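Local coordinates for protein polymeric Immunoglobulin Receptor (Oncorhynchus mykiss, PDB 5F1S) that probably binds polymeric immunoglobulins and carries them across mucosal epithelia, its ectodomain then serving as secretory component, at residues G95-S99 with A100-A104; K184-A187 with R188-G192. One frame throughout, in Å; residues are numbered along the deposited sequence.

Interaction 1 of 2, residues G95-S99 with A100-A104; sequences GGVWS and ADVTA
Ala100 lies under the indole of Trp98 in a CH-pi contact. Its CB is 3.5 Å from the centroid of the six-membered ring of Trp98 and only 1° off the ring normal, so the methyl sits squarely over the centre of one face. The ring comes back over its own turn because CG of Trp98 is trans to the backbone N (chi1 -169°). Asp101 reaches the same ring obliquely, with OD1 3.7 Å from Trp98 CE3 and the carboxylate plane perpendicular to the indole.

The backbone bonds form two overlapping turns. Asp101 N donates to Trp98 O over 2.8 Å. One residue on, Val102 N donates to Ser99 O over 3.1 Å. Ser99 O takes a second bond from the hydroxyl of Thr103, with OG1 at 2.9 Å. The two donors approach from opposite faces of the carbonyl plane, so this oxygen is gripped from both sides. A water bridges Trp98 N and Asp101 OD2. It accepts from the first and donates to the second, at 2.7 Å from Asp101 OD2. The carboxylate thus reaches the start of the first turn through the water.

The apolar part is small. Val97 CG1 meets Val102 CG1 at 3.8 Å and also lies against the CB of Asp101. Val102 is buried, and it continues this packing onto Tyr26, Val92 and Val94.

Beyond the turns the chain enters strand 103-111. There the backbone of Ala104 pairs with Cys90, a half of the disulfide to Cys20. The loop lies between strand 86-92, which carries Cys90, and strand 103-111. These are strands F and G of an immunoglobulin V-type domain, and the loop between them has the position of CDR3 in antibody variable domains.

Interaction 2 of 2, residues K184-A187 with R188-G192; sequences KGLA and RRDTG
A short 3-10 turn in the loop between strands E and F of the second immunoglobulin domain brings Asp190 back onto Ala187. Ala187 sits at the N-cap position, just before the turn at 188-190. Two bonds join the pair. Ala187 N donates to Asp190 OD2 over 2.9 Å, and the N-H points almost straight at the oxygen. The donor meets that oxygen from above the carboxylate plane. In return Asp190 N donates to Ala187 O over 2.8 Å, closing the turn. The carboxylate can curl back because CG of Asp190 lies beside its own backbone N (chi1 -60°). The bond from the N-cap amide, Ala187 N, to the carboxylate of Asp190 three residues on is the half of a capping box that is present. Ala187 has no polar side chain to supply the other half.

Asp190, the last residue of the turn, opens the D-x-G-x-Y-x-C sequence of V-set domains, which runs from Asp190 through Tyr194 to Cys196. Asp190 O accepts from the hydroxyl of Tyr194, the bond of a tyrosine corner. Thr191 O is held by Arg148.

The exposed Arg189 folds its guanidinium over the methyl of Ala187, with NH1 of Arg189 3.5 Å from Ala187 CB. Its CG lies between the backbone N and the carbonyl carbon (chi1 69°). From there the extended chain runs alongside the turn, and the last twist (chi4 -82°) lays one guanidinium face against that methyl. Arg188 leaves the turn instead and forms a salt bridge with Glu125. Leu186 is buried and packs on Ile207 and Val209 of strand 201-210.

In the fold
The two contacts sit in different immunoglobulin domains, on opposite sides of the chain's centre. Their centres are 56 Å apart and their nearest atoms about 40 Å apart, so they do not touch. Interaction 1 follows strand F of the first domain, and interaction 2 precedes strand F of the second. Both are tight local turns with an aspartate three residues after the carbonyl that its backbone N binds. In interaction 1 the carboxylate reaches the backbone N of that carbonyl's residue through water. In interaction 2 it does so directly. The CDR3-like loop at 95-104 may take part in binding polymeric immunoglobulin, none of which is bound here, whereas 184-192 is framework.

Interaction 1 of 2, residues G95-S99 with A100-A104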
# COMPACT_ATOMS: atom_id res chain seq x y z
N GLY A 95 -34.81 4.40 -0.48
CA GLY A 95 -35.49 5.49 -1.12
C GLY A 95 -35.89 6.58 -0.14
O GLY A 95 -36.02 6.35 1.06
N GLY A 96 -36.10 7.79 -0.67
CA GLY A 96 -36.68 8.86 0.11
C GLY A 96 -35.79 9.45 1.18
O GLY A 96 -36.29 10.00 2.16
N VAL A 97 -34.46 9.37 1.01
CA VAL A 97 -33.49 9.91 1.95
C VAL A 97 -32.52 10.75 1.13
O VAL A 97 -32.23 10.43 -0.03
CB VAL A 97 -32.76 8.78 2.72
CG1 VAL A 97 -31.64 9.30 3.59
CG2 VAL A 97 -33.76 8.00 3.57
N TRP A 98 -31.99 11.81 1.74
CA TRP A 98 -31.02 12.64 1.05
C TRP A 98 -29.80 11.81 0.64
O TRP A 98 -29.21 11.13 1.49
CB TRP A 98 -30.58 13.73 2.00
CG TRP A 98 -29.80 14.77 1.33
CD1 TRP A 98 -29.88 15.13 0.03
CD2 TRP A 98 -28.82 15.59 1.93
NE1 TRP A 98 -29.00 16.16 -0.23
CE2 TRP A 98 -28.33 16.45 0.93
CE3 TRP A 98 -28.30 15.70 3.22
CZ2 TRP A 98 -27.34 17.39 1.17
CZ3 TRP A 98 -27.30 16.65 3.46
CH2 TRP A 98 -26.84 17.48 2.44
N SER A 99 -29.42 11.85 -0.65
CA SER A 99 -28.32 11.01 -1.11
C SER A 99 -27.04 11.23 -0.28
O SER A 99 -26.29 10.27 -0.02
CB SER A 99 -28.03 11.27 -2.60
OG SER A 99 -27.59 12.58 -2.73
N ALA A 100 -26.81 12.45 0.21
CA ALA A 100 -25.62 12.68 1.02
C ALA A 100 -25.66 11.92 2.34
O ALA A 100 -24.60 11.69 2.92
CB ALA A 100 -25.43 14.17 1.33
N ASP A 101 -26.84 11.55 2.84
CA ASP A 101 -26.92 10.82 4.09
C ASP A 101 -26.57 9.34 3.93
O ASP A 101 -26.38 8.67 4.95
CB ASP A 101 -28.34 10.89 4.69
CG ASP A 101 -28.69 12.28 5.28
OD1 ASP A 101 -27.77 13.00 5.71
OD2 ASP A 101 -29.90 12.60 5.32
N VAL A 102 -26.57 8.79 2.72
CA VAL A 102 -26.46 7.34 2.55
C VAL A 102 -25.36 6.98 1.56
O VAL A 102 -25.33 5.86 1.02
CB VAL A 102 -27.81 6.73 2.09
CG1 VAL A 102 -28.77 6.78 3.26
CG2 VAL A 102 -28.39 7.44 0.90
N THR A 103 -24.43 7.91 1.33
CA THR A 103 -23.30 7.61 0.44
C THR A 103 -22.04 8.31 0.99
O THR A 103 -22.11 9.23 1.81
CB THR A 103 -23.53 8.08 -1.02
OG1 THR A 103 -23.64 9.52 -1.04
CG2 THR A 103 -24.77 7.43 -1.71
N ALA A 104 -20.88 7.84 0.55
CA ALA A 104 -19.63 8.48 0.93
C ALA A 104 -18.61 8.13 -0.15
O ALA A 104 -18.65 7.01 -0.68
CB ALA A 104 -19.14 8.05 2.33
O HOH W 1 -32.42 12.47 4.46

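Interaction 2 of 2, residues K184-A187 with R188-G192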
# COMPACT_ATOMS: atom_id res chain seq x y z
N LYS A 184 23.77 -5.06 8.51
CA LYS A 184 24.03 -6.07 9.54
C LYS A 184 24.75 -5.50 10.74
O LYS A 184 24.52 -5.97 11.87
CB LYS A 184 24.84 -7.21 8.93
CG LYS A 184 23.96 -8.31 8.37
CD LYS A 184 24.51 -8.88 7.06
CE LYS A 184 25.60 -9.87 7.27
NZ LYS A 184 25.66 -10.82 6.11
N GLY A 185 25.60 -4.50 10.54
CA GLY A 185 26.29 -3.90 11.67
C GLY A 185 26.66 -2.46 11.40
O GLY A 185 27.71 -2.15 10.83
N LEU A 186 25.80 -1.56 11.84
CA LEU A 186 25.89 -0.15 11.45
C LEU A 186 27.19 0.48 11.93
O LEU A 186 27.62 0.27 13.06
CB LEU A 186 24.70 0.62 12.04
CG LEU A 186 23.32 0.26 11.45
CD1 LEU A 186 22.23 0.76 12.33
CD2 LEU A 186 23.12 0.81 10.02
N ALA A 187 27.79 1.27 11.06
CA ALA A 187 28.90 2.15 11.42
C ALA A 187 28.43 3.58 11.24
O ALA A 187 27.55 3.87 10.42
CB ALA A 187 30.12 1.87 10.55
N ARG A 188 28.99 4.50 12.03
CA ARG A 188 28.44 5.84 12.00
C ARG A 188 28.62 6.51 10.66
O ARG A 188 27.81 7.37 10.31
CB ARG A 188 29.03 6.69 13.14
CG ARG A 188 27.98 6.80 14.25
CD ARG A 188 28.49 7.40 15.50
NE ARG A 188 29.35 6.48 16.23
CZ ARG A 188 29.86 6.77 17.43
NH1 ARG A 188 29.57 7.92 18.00
NH2 ARG A 188 30.66 5.91 18.04
N ARG A 189 29.61 6.10 9.88
CA ARG A 189 29.71 6.65 8.53
C ARG A 189 28.55 6.20 7.63
O ARG A 189 28.37 6.79 6.57
CB ARG A 189 31.04 6.24 7.87
CG ARG A 189 31.15 4.77 7.55
CD ARG A 189 32.52 4.36 6.96
NE ARG A 189 32.56 2.91 6.82
CZ ARG A 189 32.86 2.06 7.81
NH1 ARG A 189 33.17 2.52 9.01
NH2 ARG A 189 32.84 0.75 7.59
N ASP A 190 27.79 5.18 8.00
CA ASP A 190 26.64 4.77 7.18
C ASP A 190 25.48 5.77 7.22
O ASP A 190 24.54 5.66 6.41
CB ASP A 190 26.11 3.42 7.62
CG ASP A 190 27.16 2.30 7.53
OD1 ASP A 190 28.11 2.45 6.75
OD2 ASP A 190 27.01 1.28 8.23
N THR A 191 25.48 6.71 8.16
CA THR A 191 24.40 7.70 8.22
C THR A 191 24.23 8.42 6.89
O THR A 191 25.21 8.83 6.25
CB THR A 191 24.67 8.72 9.34
OG1 THR A 191 24.56 8.04 10.62
CG2 THR A 191 23.68 9.80 9.28
N GLY A 192 22.98 8.57 6.46
CA GLY A 192 22.68 9.37 5.30
C GLY A 192 21.55 8.79 4.45
O GLY A 192 20.80 7.89 4.86